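Local coordinates for SCO family protein (Aquifex aeolicus, PDB 3ME7) that probably binds copper and takes part in electron transfer as a thioredoxin-fold SCO1/2-family protein, here represented by part of the full-length chain, at residues Asp10-Asp15 / Glu20-Asn25; Lys49-Val54 / Lys93-Val98; Val130-Pro135 / Val154-Leu159. All blocks are in the same frame, centred on the assembly; numbering follows the deposited sequence. Where two conformers were deposited one is given.

Contact 1: residues Asp10-Asp15 / Glu20-Asn25; sequences DITLVD and EFQLKN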
ATOM      1  N   ASP A  10      12.033  -0.418   9.958  1.00 11.21           N
ATOM      2  CA  ASP A  10      11.665  -0.539  11.358  1.00 13.25           C
ATOM      3  C   ASP A  10      10.286   0.038  11.701  1.00 12.73           C
ATOM      4  O   ASP A  10       9.884  -0.000  12.870  1.00 13.83           O
ATOM      5  CB  ASP A  10      12.753   0.053  12.274  1.00 16.40           C
ATOM      6  CG  ASP A  10      13.045   1.520  11.987  1.00 22.05           C
ATOM      7  OD1 ASP A  10      12.583   2.067  10.958  1.00 19.20           O
ATOM      8  OD2 ASP A  10      13.775   2.134  12.797  1.00 19.78           O
ATOM      9  N   ILE A  11       9.571   0.562  10.694  1.00 10.87           N
ATOM     10  CA  ILE A  11       8.189   1.008  10.879  1.00 10.25           C
ATOM     11  C   ILE A  11       7.351  -0.158  11.408  1.00 10.80           C
ATOM     12  O   ILE A  11       7.339  -1.241  10.807  1.00 11.34           O
ATOM     13  CB  ILE A  11       7.623   1.517   9.542  1.00 10.85           C
ATOM     14  CG1 ILE A  11       8.269   2.865   9.222  1.00 13.42           C
ATOM     15  CG2 ILE A  11       6.080   1.642   9.596  1.00 13.10           C
ATOM     16  CD1 ILE A  11       8.107   3.337   7.781  1.00 12.86           C
ATOM     17  N   THR A  12       6.644   0.080  12.513  1.00  9.83           N
ATOM     18  CA  THR A  12       5.774  -0.926  13.092  1.00  9.89           C
ATOM     19  C   THR A  12       4.348  -0.705  12.611  1.00  9.15           C
ATOM     20  O   THR A  12       3.795   0.410  12.745  1.00  8.02           O
ATOM     21  CB  THR A  12       5.833  -0.915  14.636  1.00 10.68           C
ATOM     22  OG1 THR A  12       7.174  -1.206  15.069  1.00 13.40           O
ATOM     23  CG2 THR A  12       4.888  -1.983  15.203  1.00 11.36           C
ATOM     24  N   LEU A  13       3.780  -1.767  12.033  1.00  8.82           N
ATOM     25  CA  LEU A  13       2.397  -1.817  11.576  1.00  9.08           C
ATOM     26  C   LEU A  13       1.628  -2.838  12.403  1.00  9.39           C
ATOM     27  O   LEU A  13       2.219  -3.746  12.997  1.00  9.19           O
ATOM     28  CB  LEU A  13       2.367  -2.208  10.091  1.00 10.20           C
ATOM     29  CG  LEU A  13       3.180  -1.308   9.157  1.00 11.15           C
ATOM     30  CD1 LEU A  13       3.316  -2.023   7.779  1.00 11.45           C
ATOM     31  CD2 LEU A  13       2.565   0.054   9.024  1.00 11.72           C
ATOM     32  N   VAL A  14       0.311  -2.685  12.449  1.00  8.33           N
ATOM     33  CA  VAL A  14      -0.580  -3.603  13.152  1.00  8.53           C
ATOM     34  C   VAL A  14      -1.697  -3.941  12.164  1.00  8.99           C
ATOM     35  O   VAL A  14      -2.386  -3.023  11.649  1.00  8.37           O
ATOM     36  CB  VAL A  14      -1.177  -2.962  14.420  1.00  8.50           C
ATOM     37  CG1 VAL A  14      -1.920  -4.002  15.250  1.00 11.20           C
ATOM     38  CG2 VAL A  14      -0.079  -2.302  15.263  1.00 10.89           C
ATOM     39  N   ASP A  15      -1.848  -5.234  11.865  1.00  9.76           N
ATOM     40  CA  ASP A  15      -2.905  -5.659  10.952  1.00  9.83           C
ATOM     41  C   ASP A  15      -4.280  -5.692  11.622  1.00 10.29           C
ATOM     42  O   ASP A  15      -4.402  -5.441  12.816  1.00  9.21           O
ATOM     43  CB  ASP A  15      -2.561  -6.969  10.216  1.00  9.91           C
ATOM     44  CG  ASP A  15      -2.682  -8.186  11.078  1.00  9.50           C
ATOM     45  OD1 ASP A  15      -3.288  -8.112  12.157  1.00 10.57           O
ATOM     46  OD2 ASP A  15      -2.186  -9.241  10.617  1.00 10.71           O
ATOM     47  N   GLU A  20       1.074  -7.487  15.311  1.00 12.03           N
ATOM     48  CA  GLU A  20       2.074  -6.445  15.139  1.00 12.37           C
ATOM     49  C   GLU A  20       3.295  -6.982  14.398  1.00 12.53           C
ATOM     50  O   GLU A  20       3.756  -8.096  14.666  1.00 13.11           O
ATOM     51  CB  GLU A  20       2.508  -5.967  16.514  1.00 13.86           C
ATOM     52  CG  GLU A  20       2.674  -4.525  16.625  1.00 20.89           C
ATOM     53  CD  GLU A  20       2.771  -4.095  18.062  1.00 14.78           C
ATOM     54  OE1 GLU A  20       1.730  -3.956  18.741  1.00 20.52           O
ATOM     55  OE2 GLU A  20       3.904  -3.915  18.490  1.00 20.47           O
ATOM     56  N   PHE A  21       3.823  -6.189  13.478  1.00 11.80           N
ATOM     57  CA  PHE A  21       5.022  -6.569  12.731  1.00 11.86           C
ATOM     58  C   PHE A  21       5.758  -5.329  12.241  1.00 11.96           C
ATOM     59  O   PHE A  21       5.205  -4.217  12.223  1.00 12.78           O
ATOM     60  CB  PHE A  21       4.668  -7.493  11.548  1.00 11.60           C
ATOM     61  CG  PHE A  21       3.834  -6.829  10.467  1.00 11.13           C
ATOM     62  CD1 PHE A  21       2.438  -6.710  10.598  1.00 11.71           C
ATOM     63  CD2 PHE A  21       4.430  -6.358   9.301  1.00 10.86           C
ATOM     64  CE1 PHE A  21       1.668  -6.102   9.598  1.00 12.32           C
ATOM     65  CE2 PHE A  21       3.672  -5.757   8.285  1.00 11.55           C
ATOM     66  CZ  PHE A  21       2.279  -5.625   8.443  1.00 10.92           C
ATOM     67  N   GLN A  22       7.018  -5.520  11.851  1.00 10.91           N
ATOM     68  CA  GLN A  22       7.779  -4.437  11.256  1.00 11.82           C
ATOM     69  C   GLN A  22       7.781  -4.586   9.755  1.00 11.14           C
ATOM     70  O   GLN A  22       7.717  -5.698   9.224  1.00 11.07           O
ATOM     71  CB  GLN A  22       9.194  -4.379  11.816  1.00 13.14           C
ATOM     72  CG  GLN A  22       9.203  -3.788  13.217  1.00 22.05           C
ATOM     73  CD  GLN A  22      10.558  -3.821  13.841  1.00 15.54           C
ATOM     74  OE1 GLN A  22      11.108  -4.893  14.081  1.00 23.05           O
ATOM     75  NE2 GLN A  22      11.117  -2.641  14.114  1.00 23.08           N
ATOM     76  N   LEU A  23       7.820  -3.462   9.053  1.00 11.33           N
ATOM     77  CA  LEU A  23       7.794  -3.516   7.605  1.00 12.29           C
ATOM     78  C   LEU A  23       8.879  -4.450   7.043  1.00 11.98           C
ATOM     79  O   LEU A  23       8.633  -5.174   6.072  1.00 13.14           O
ATOM     80  CB  LEU A  23       7.899  -2.116   7.009  1.00 13.13           C
ATOM     81  CG  LEU A  23       7.798  -2.073   5.490  1.00 12.64           C
ATOM     82  CD1 LEU A  23       6.476  -2.713   5.017  1.00 13.54           C
ATOM     83  CD2 LEU A  23       7.889  -0.634   5.043  1.00 13.51           C
ATOM     84  N   LYS A  24      10.052  -4.461   7.668  1.00 11.10           N
ATOM     85  CA  LYS A  24      11.149  -5.344   7.250  0.50 12.02           C
ATOM     86  C   LYS A  24      10.752  -6.827   7.233  1.00 12.09           C
ATOM     87  O   LYS A  24      11.363  -7.647   6.530  1.00 12.39           O
ATOM     88  CB  LYS A  24      12.373  -5.139   8.147  0.50 12.63           C
ATOM     89  CG  LYS A  24      12.202  -5.661   9.570  0.50 11.17           C
ATOM     90  CD  LYS A  24      13.507  -5.588  10.345  0.50 13.50           C
ATOM     91  CE  LYS A  24      13.916  -4.148  10.606  0.50 11.70           C
ATOM     92  NZ  LYS A  24      15.257  -4.074  11.265  0.50 14.38           N
ATOM     93  N   ASN A  25       9.733  -7.187   8.015  1.00 12.66           N
ATOM     94  CA  ASN A  25       9.299  -8.589   8.101  1.00 13.32           C
ATOM     95  C   ASN A  25       8.660  -9.080   6.804  1.00 13.08           C
ATOM     96  O   ASN A  25       8.488 -10.286   6.598  1.00 13.49           O
ATOM     97  CB  ASN A  25       8.321  -8.803   9.259  1.00 14.56           C
ATOM     98  CG  ASN A  25       8.924  -8.467  10.623  1.00 14.25           C
ATOM     99  OD1 ASN A  25       8.206  -8.066  11.545  1.00 16.49           O
ATOM    100  ND2 ASN A  25      10.239  -8.619  10.759  1.00 15.45           N
TER
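Four hydrogen bonds tie residues 10-15 to residues 20-25, three of them between backbones. Leu13 and Phe21 form the hydrogen-bonded pair of the antiparallel ladder, Leu13 N reaching Phe21 O at 2.8 Å and Phe21 N returning to Leu13 O at 3.0 Å. Leu23 N continues the ladder to Ile11 O at 2.9 Å, just where the second strand gives way to a 3-10 turn. The fourth bond uses a side chain: Gln22 NE2 donates to Asp10 O at 3.2 Å, the acceptor lying close to the amide plane and the N-H tilted from the plane of the carbonyl. With its CG anti to the carbonyl carbon (chi1 -76°), Gln22 also lays its CG beside Thr12 OG1. A leucine here would probably leave Asp10 O without this amide donor and hold the start of the hairpin less firmly. On the same face, Glu20 CG meets Thr12 CG2 at 3.7 Å and also touches Val14 CG2, while the Glu20 carboxylate forms a salt bridge with Lys101. On the other face Leu13 CB sits over the Phe21 ring in a CH-pi contact, 4.1 Å from the centroid, and Leu13 CD1 packs on CE2 and CZ. Val98 lies against both residues. This is a beta hairpin, with strand 20-22 at the edge of the central sheet and strand 12-15 joining it to strand 95-100.

Contact 2: residues Lys49-Val54 / Lys93-Val98; sequences KSLLKV and KGWKVV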
ATOM      1  N   LYS A  49     -11.643  -0.769  -4.798  1.00 11.25           N
ATOM      2  CA  LYS A  49     -12.408  -1.539  -5.784  1.00 12.21           C
ATOM      3  C   LYS A  49     -11.591  -1.748  -7.057  1.00 12.00           C
ATOM      4  O   LYS A  49     -11.638  -2.824  -7.654  1.00 12.74           O
ATOM      5  CB  LYS A  49     -13.721  -0.826  -6.124  1.00 13.04           C
ATOM      6  CG  LYS A  49     -14.731  -0.859  -4.997  1.00 15.13           C
ATOM      7  CD  LYS A  49     -15.917   0.034  -5.313  1.00 14.79           C
ATOM      8  CE  LYS A  49     -16.927  -0.026  -4.180  1.00 16.70           C
ATOM      9  NZ  LYS A  49     -18.187   0.613  -4.592  1.00 16.99           N
ATOM     10  N   SER A  50     -10.848  -0.721  -7.473  1.00 12.49           N
ATOM     11  CA  SER A  50      -9.979  -0.859  -8.643  1.00 13.42           C
ATOM     12  C   SER A  50      -8.868  -1.897  -8.425  1.00 13.20           C
ATOM     13  O   SER A  50      -8.604  -2.722  -9.307  1.00 13.01           O
ATOM     14  CB  SER A  50      -9.411   0.493  -9.063  1.00 13.76           C
ATOM     15  OG  SER A  50      -8.799   0.381 -10.340  1.00 26.71           O
ATOM     16  N   LEU A  51      -8.221  -1.860  -7.259  1.00 12.03           N
ATOM     17  CA  LEU A  51      -7.255  -2.896  -6.870  1.00 11.72           C
ATOM     18  C   LEU A  51      -7.851  -4.284  -6.831  1.00 11.64           C
ATOM     19  O   LEU A  51      -7.232  -5.233  -7.292  1.00 11.12           O
ATOM     20  CB  LEU A  51      -6.674  -2.576  -5.486  1.00 12.13           C
ATOM     21  CG  LEU A  51      -5.625  -1.485  -5.510  1.00 12.82           C
ATOM     22  CD1 LEU A  51      -5.180  -1.245  -4.066  1.00 12.92           C
ATOM     23  CD2 LEU A  51      -4.413  -1.871  -6.383  1.00 11.72           C
ATOM     24  N   LEU A  52      -9.061  -4.414  -6.289  1.00 10.65           N
ATOM     25  CA  LEU A  52      -9.721  -5.712  -6.254  1.00 10.87           C
ATOM     26  C   LEU A  52      -9.875  -6.291  -7.661  1.00 11.27           C
ATOM     27  O   LEU A  52      -9.874  -7.502  -7.810  1.00 11.92           O
ATOM     28  CB  LEU A  52     -11.101  -5.617  -5.580  1.00 11.48           C
ATOM     29  CG  LEU A  52     -11.064  -5.416  -4.063  1.00 13.58           C
ATOM     30  CD1 LEU A  52     -12.453  -5.005  -3.565  1.00 12.61           C
ATOM     31  CD2 LEU A  52     -10.593  -6.660  -3.325  1.00 11.79           C
ATOM     32  N   LYS A  53     -10.006  -5.427  -8.667  1.00 11.22           N
ATOM     33  CA  LYS A  53     -10.206  -5.863 -10.061  1.00 12.61           C
ATOM     34  C   LYS A  53      -8.929  -5.971 -10.902  1.00 13.39           C
ATOM     35  O   LYS A  53      -8.997  -6.365 -12.070  1.00 15.91           O
ATOM     36  CB  LYS A  53     -11.286  -5.019 -10.765  1.00 13.48           C
ATOM     37  CG  LYS A  53     -12.694  -5.375 -10.275  1.00 15.44           C
ATOM     38  CD  LYS A  53     -13.792  -4.370 -10.635  1.00 14.79           C
ATOM     39  CE  LYS A  53     -15.144  -4.906 -10.162  1.00 16.14           C
ATOM     40  NZ  LYS A  53     -16.288  -3.971 -10.418  1.00 15.78           N
ATOM     41  N   VAL A  54      -7.780  -5.602 -10.339  1.00 11.50           N
ATOM     42  CA  VAL A  54      -6.507  -5.811 -11.040  1.00 11.25           C
ATOM     43  C   VAL A  54      -5.605  -6.839 -10.366  1.00 11.14           C
ATOM     44  O   VAL A  54      -4.934  -7.605 -11.058  1.00 11.25           O
ATOM     45  CB  VAL A  54      -5.740  -4.476 -11.330  1.00 11.52           C
ATOM     46  CG1 VAL A  54      -5.155  -3.837 -10.048  1.00 14.07           C
ATOM     47  CG2 VAL A  54      -4.618  -4.690 -12.370  1.00 13.84           C
ATOM     48  N   LYS A  93      -4.537 -11.742   5.102  1.00 17.49           N
ATOM     49  CA  LYS A  93      -3.207 -12.361   5.232  1.00 18.19           C
ATOM     50  C   LYS A  93      -2.232 -12.022   4.088  1.00 16.22           C
ATOM     51  O   LYS A  93      -1.240 -11.363   4.331  1.00 16.32           O
ATOM     52  CB  LYS A  93      -3.283 -13.867   5.544  1.00 20.37           C
ATOM     53  CG  LYS A  93      -4.032 -14.735   4.543  1.00 35.60           C
ATOM     54  CD  LYS A  93      -4.623 -15.965   5.222  1.00 23.06           C
ATOM     55  CE  LYS A  93      -5.940 -16.374   4.581  1.00 35.78           C
ATOM     56  NZ  LYS A  93      -6.975 -15.307   4.793  1.00 24.08           N
ATOM     57  N   GLY A  94      -2.530 -12.442   2.856  1.00 15.12           N
ATOM     58  CA  GLY A  94      -1.723 -12.048   1.684  1.00 14.03           C
ATOM     59  C   GLY A  94      -1.944 -10.590   1.322  1.00 12.02           C
ATOM     60  O   GLY A  94      -1.024  -9.885   0.874  1.00 11.48           O
ATOM     61  N   TRP A  95      -3.186 -10.157   1.489  1.00 10.83           N
ATOM     62  CA  TRP A  95      -3.545  -8.764   1.365  1.00  9.95           C
ATOM     63  C   TRP A  95      -3.972  -8.333   2.756  1.00 10.18           C
ATOM     64  O   TRP A  95      -4.988  -8.802   3.266  1.00 11.22           O
ATOM     65  CB  TRP A  95      -4.705  -8.630   0.363  1.00  9.12           C
ATOM     66  CG  TRP A  95      -5.145  -7.218   0.039  1.00  8.66           C
ATOM     67  CD1 TRP A  95      -5.017  -6.095   0.836  1.00  9.22           C
ATOM     68  CD2 TRP A  95      -5.836  -6.791  -1.140  1.00  9.67           C
ATOM     69  NE1 TRP A  95      -5.549  -4.999   0.194  1.00  9.51           N
ATOM     70  CE2 TRP A  95      -6.074  -5.404  -1.003  1.00  9.23           C
ATOM     71  CE3 TRP A  95      -6.268  -7.446  -2.307  1.00  9.45           C
ATOM     72  CZ2 TRP A  95      -6.722  -4.660  -1.981  1.00  9.42           C
ATOM     73  CZ3 TRP A  95      -6.911  -6.698  -3.285  1.00 10.26           C
ATOM     74  CH2 TRP A  95      -7.126  -5.320  -3.114  1.00  9.93           C
ATOM     75  N   LYS A  96      -3.196  -7.442   3.365  1.00 10.41           N
ATOM     76  CA  LYS A  96      -3.447  -7.020   4.737  1.00 10.57           C
ATOM     77  C   LYS A  96      -4.070  -5.645   4.751  1.00  9.17           C
ATOM     78  O   LYS A  96      -3.893  -4.876   3.806  1.00  8.28           O
ATOM     79  CB  LYS A  96      -2.145  -6.983   5.533  1.00 11.71           C
ATOM     80  CG  LYS A  96      -1.399  -8.307   5.580  1.00 17.73           C
ATOM     81  CD  LYS A  96      -0.194  -8.193   6.490  1.00 13.77           C
ATOM     82  CE  LYS A  96       0.838  -9.252   6.191  1.00 17.71           C
ATOM     83  NZ  LYS A  96       0.258 -10.610   6.461  1.00 14.51           N
ATOM     84  N   VAL A  97      -4.836  -5.361   5.805  1.00  8.49           N
ATOM     85  CA  VAL A  97      -5.264  -3.997   6.119  1.00  8.84           C
ATOM     86  C   VAL A  97      -4.605  -3.660   7.456  1.00  8.36           C
ATOM     87  O   VAL A  97      -4.756  -4.412   8.445  1.00  8.48           O
ATOM     88  CB  VAL A  97      -6.788  -3.873   6.218  1.00  8.88           C
ATOM     89  CG1 VAL A  97      -7.170  -2.422   6.462  1.00 10.54           C
ATOM     90  CG2 VAL A  97      -7.486  -4.392   4.932  1.00 10.85           C
ATOM     91  N   VAL A  98      -3.845  -2.559   7.480  1.00  8.84           N
ATOM     92  CA  VAL A  98      -2.996  -2.248   8.630  1.00  7.51           C
ATOM     93  C   VAL A  98      -3.105  -0.791   9.008  1.00  6.26           C
ATOM     94  O   VAL A  98      -3.532   0.036   8.188  1.00  7.00           O
ATOM     95  CB  VAL A  98      -1.501  -2.589   8.388  1.00  7.99           C
ATOM     96  CG1 VAL A  98      -1.366  -4.000   7.828  1.00  9.09           C
ATOM     97  CG2 VAL A  98      -0.838  -1.593   7.427  1.00  8.68           C
TER
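The backbones of helix 43-52 and strand 95-100 stay well apart here, the nearest CA atoms, those of Leu52 and Trp95, being 10.3 Å from each other, so long side chains must bridge them. This is helix-on-sheet packing in the thioredoxin-like fold: the helix carries Cys44, a predicted copper ligand that is here in a disulfide with Cys40, and covers a face of the central sheet. Trp95 spans most of the gap: its CG, anti to the backbone N (chi1 -176°), sends the indole's six-membered ring toward the helix. Leu51 approaches with its beta carbon, CB lying 3.7 Å from Trp95 CH2. Leu52 uses a branch instead, and its side chain crosses that of Trp95 at about a right angle. Both leucines approach obliquely, from opposite sides of the ring plane, and the outer end of the indole slots between them. These side-chain contacts are apolar; the backbone N of Leu52 lies at the indole edge, in the ring plane. Nearer the strand, Trp95 NE1 hydrogen-bonds Thr69 of strand 66-71. Leu51 also packs on Phe153 of helix 150-160 and on Tyr148. Leu52 CD2 lies by the CZ3-CH2 bond of Trp95, 3.7 Å from each of the two atoms.

Contact 3: residues Val130-Pro135 / Val154-Leu159; sequences VVVLSP and VNALRL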
ATOM      1  N   VAL A 130      -0.851   4.277  -5.516  1.00  8.05           N
ATOM      2  CA  VAL A 130      -0.421   2.966  -5.076  1.00  8.22           C
ATOM      3  C   VAL A 130       1.080   2.940  -5.289  1.00  7.89           C
ATOM      4  O   VAL A 130       1.580   3.436  -6.301  1.00  9.53           O
ATOM      5  CB  VAL A 130      -1.148   1.856  -5.886  1.00  8.76           C
ATOM      6  CG1 VAL A 130      -0.531   0.483  -5.663  1.00 12.20           C
ATOM      7  CG2 VAL A 130      -2.613   1.823  -5.485  1.00 11.76           C
ATOM      8  N   VAL A 131       1.813   2.406  -4.314  1.00  8.03           N
ATOM      9  CA  VAL A 131       3.268   2.435  -4.360  1.00  8.70           C
ATOM     10  C   VAL A 131       3.742   0.992  -4.455  1.00  9.62           C
ATOM     11  O   VAL A 131       3.226   0.110  -3.757  1.00 11.41           O
ATOM     12  CB  VAL A 131       3.895   3.104  -3.110  1.00  9.02           C
ATOM     13  CG1 VAL A 131       5.415   3.289  -3.298  1.00 12.03           C
ATOM     14  CG2 VAL A 131       3.256   4.463  -2.816  1.00 12.57           C
ATOM     15  N   VAL A 132       4.740   0.749  -5.310  1.00  9.17           N
ATOM     16  CA  VAL A 132       5.256  -0.604  -5.470  1.00  8.65           C
ATOM     17  C   VAL A 132       6.707  -0.651  -5.016  1.00  8.87           C
ATOM     18  O   VAL A 132       7.545   0.083  -5.528  1.00 10.98           O
ATOM     19  CB  VAL A 132       5.101  -1.132  -6.919  1.00  7.37           C
ATOM     20  CG1 VAL A 132       5.513  -2.610  -6.947  1.00 10.49           C
ATOM     21  CG2 VAL A 132       3.647  -1.010  -7.366  1.00 10.07           C
ATOM     22  N   LEU A 133       6.979  -1.507  -4.028  1.00  8.07           N
ATOM     23  CA  LEU A 133       8.320  -1.680  -3.475  1.00  8.30           C
ATOM     24  C   LEU A 133       8.983  -2.978  -3.909  1.00  8.24           C
ATOM     25  O   LEU A 133       8.323  -3.999  -4.142  1.00  8.57           O
ATOM     26  CB  LEU A 133       8.273  -1.686  -1.946  1.00  8.96           C
ATOM     27  CG  LEU A 133       7.378  -0.673  -1.231  1.00  9.24           C
ATOM     28  CD1 LEU A 133       7.461  -0.913   0.279  1.00  9.94           C
ATOM     29  CD2 LEU A 133       7.825   0.716  -1.572  1.00  9.97           C
ATOM     30  N   SER A 134      10.310  -2.929  -3.981  1.00  8.63           N
ATOM     31  CA  SER A 134      11.107  -4.114  -4.227  1.00  8.70           C
ATOM     32  C   SER A 134      11.072  -4.995  -2.981  1.00  9.45           C
ATOM     33  O   SER A 134      10.630  -4.543  -1.912  1.00 10.53           O
ATOM     34  CB  SER A 134      12.545  -3.694  -4.508  1.00  8.90           C
ATOM     35  OG  SER A 134      13.204  -3.341  -3.293  1.00  9.94           O
ATOM     36  N   PRO A 135      11.548  -6.253  -3.084  1.00  9.62           N
ATOM     37  CA  PRO A 135      11.638  -7.103  -1.892  1.00 10.00           C
ATOM     38  C   PRO A 135      12.541  -6.572  -0.783  1.00 10.23           C
ATOM     39  O   PRO A 135      12.517  -7.127   0.321  1.00 11.43           O
ATOM     40  CB  PRO A 135      12.193  -8.430  -2.442  1.00 10.59           C
ATOM     41  CG  PRO A 135      11.742  -8.440  -3.855  1.00 15.91           C
ATOM     42  CD  PRO A 135      11.846  -7.023  -4.315  1.00 10.23           C
ATOM     43  N   VAL A 154       1.711  -4.746 -14.168  1.00  9.05           N
ATOM     44  CA  VAL A 154       2.728  -5.692 -14.650  1.00  8.72           C
ATOM     45  C   VAL A 154       4.105  -5.030 -14.709  1.00  9.25           C
ATOM     46  O   VAL A 154       5.073  -5.561 -14.183  1.00  9.36           O
ATOM     47  CB  VAL A 154       2.346  -6.299 -16.008  1.00  9.29           C
ATOM     48  CG1 VAL A 154       3.516  -7.030 -16.633  1.00 10.17           C
ATOM     49  CG2 VAL A 154       1.159  -7.237 -15.840  1.00  9.94           C
ATOM     50  N   ASN A 155       4.173  -3.848 -15.313  1.00  9.90           N
ATOM     51  CA  ASN A 155       5.436  -3.119 -15.428  1.00 11.45           C
ATOM     52  C   ASN A 155       6.027  -2.775 -14.049  1.00 10.14           C
ATOM     53  O   ASN A 155       7.234  -2.907 -13.830  1.00 10.50           O
ATOM     54  CB  ASN A 155       5.243  -1.870 -16.293  1.00 14.03           C
ATOM     55  CG  ASN A 155       4.924  -2.211 -17.759  1.00 17.18           C
ATOM     56  OD1 ASN A 155       5.031  -3.356 -18.176  1.00 16.08           O
ATOM     57  ND2 ASN A 155       4.523  -1.212 -18.530  1.00 16.79           N
ATOM     58  N   ALA A 156       5.170  -2.388 -13.111  1.00 10.25           N
ATOM     59  CA  ALA A 156       5.625  -1.998 -11.778  1.00 10.40           C
ATOM     60  C   ALA A 156       6.208  -3.206 -11.042  1.00 10.62           C
ATOM     61  O   ALA A 156       7.280  -3.114 -10.426  1.00 11.15           O
ATOM     62  CB  ALA A 156       4.456  -1.387 -10.990  1.00 10.59           C
ATOM     63  N   LEU A 157       5.530  -4.345 -11.152  1.00 10.12           N
ATOM     64  CA  LEU A 157       6.011  -5.568 -10.495  1.00 10.31           C
ATOM     65  C   LEU A 157       7.311  -6.075 -11.124  1.00 10.21           C
ATOM     66  O   LEU A 157       8.181  -6.563 -10.417  1.00 10.24           O
ATOM     67  CB  LEU A 157       4.947  -6.670 -10.509  1.00 10.92           C
ATOM     68  CG  LEU A 157       3.799  -6.463  -9.523  1.00 11.45           C
ATOM     69  CD1 LEU A 157       2.700  -7.461  -9.856  1.00 12.74           C
ATOM     70  CD2 LEU A 157       4.282  -6.603  -8.057  1.00 12.15           C
ATOM     71  N   ARG A 158       7.436  -5.971 -12.442  1.00 10.85           N
ATOM     72  CA  ARG A 158       8.714  -6.290 -13.097  1.00 11.74           C
ATOM     73  C   ARG A 158       9.850  -5.405 -12.568  1.00 11.85           C
ATOM     74  O   ARG A 158      10.933  -5.905 -12.224  1.00 12.17           O
ATOM     75  CB  ARG A 158       8.576  -6.210 -14.613  1.00 12.41           C
ATOM     76  CG  ARG A 158       7.744  -7.383 -15.167  1.00 13.07           C
ATOM     77  CD  ARG A 158       7.638  -7.318 -16.672  1.00 13.66           C
ATOM     78  NE  ARG A 158       8.744  -8.005 -17.358  1.00 12.49           N
ATOM     79  CZ  ARG A 158       9.213  -7.638 -18.548  1.00 13.61           C
ATOM     80  NH1 ARG A 158       8.716  -6.574 -19.177  1.00 12.95           N
ATOM     81  NH2 ARG A 158      10.193  -8.320 -19.106  1.00 12.87           N
ATOM     82  N   LEU A 159       9.603  -4.102 -12.456  1.00 11.89           N
ATOM     83  CA  LEU A 159      10.599  -3.202 -11.855  1.00 13.54           C
ATOM     84  C   LEU A 159      10.951  -3.594 -10.430  1.00 13.73           C
ATOM     85  O   LEU A 159      12.119  -3.544 -10.038  1.00 12.98           O
ATOM     86  CB  LEU A 159      10.123  -1.755 -11.875  1.00 15.37           C
ATOM     87  CG  LEU A 159      10.095  -1.062 -13.234  1.00 18.71           C
ATOM     88  CD1 LEU A 159       9.477   0.303 -13.083  1.00 16.95           C
ATOM     89  CD2 LEU A 159      11.497  -0.961 -13.809  1.00 16.72           C
TER
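Strand 129-133 and helix 150-160 come close at Val132 and Ala156, whose CA atoms are 6.5 Å apart, a short separation allowed by the small alanine side chain. The pairing is the helix-on-sheet packing of the thioredoxin-like fold: the last helix of this construct lies on the central sheet next to the construct's last two strands, 129-133 and 139-144. Val132 points toward the helix and makes the strand's contribution to the contact with both methyl groups. One, CG2, meets the methyl of Ala156, CB, at 3.7 Å. The other, CG1, stands anti to the backbone N (chi1 -173°) and is directed past that methyl to the same residue's backbone carbonyl, 3.9 Å from Ala156 O, a plain van der Waals contact. CG2 thus meets Ala156 alone, while CG1 lies between Ala156 O and Leu157 CD2. Ala156 also rests on Asp141 and Ile143, so its methyl is shared by two neighbouring strands. Leu157 behaves differently. Its CB leaves its CA away from the strand, but the rest of the side chain bends back toward it. It also touches Pro30 and Leu58, the latter in helix 55-58. All three touching residues are buried, and the three side chains that meet across the two segments are apolar. The loosest meeting belongs to Leu157, whose CD2 reaches Val132 CG1 at 4.3 Å.

All three contacts involve the same central sheet but differ in their place on it. Contact 1 is an in-sheet pairing at one edge, partly buried, and combines backbone hydrogen bonds with polar and charged groups at or near the surface. Contacts 2 and 3 are buried, with only apolar side chains meeting across them, each setting a helix against the sheet. Contact 1 adjoins contact 2 because strands 12-15 and 95-100 are neighbours, with Val98 packing against Val14 and Phe21. Contacts 2 and 3 meet where Leu51 CD2 lies 4.2 Å from Val130 CG2, while contacts 1 and 3 do not touch. Contact 2 alone uses the helix bearing a predicted copper ligand.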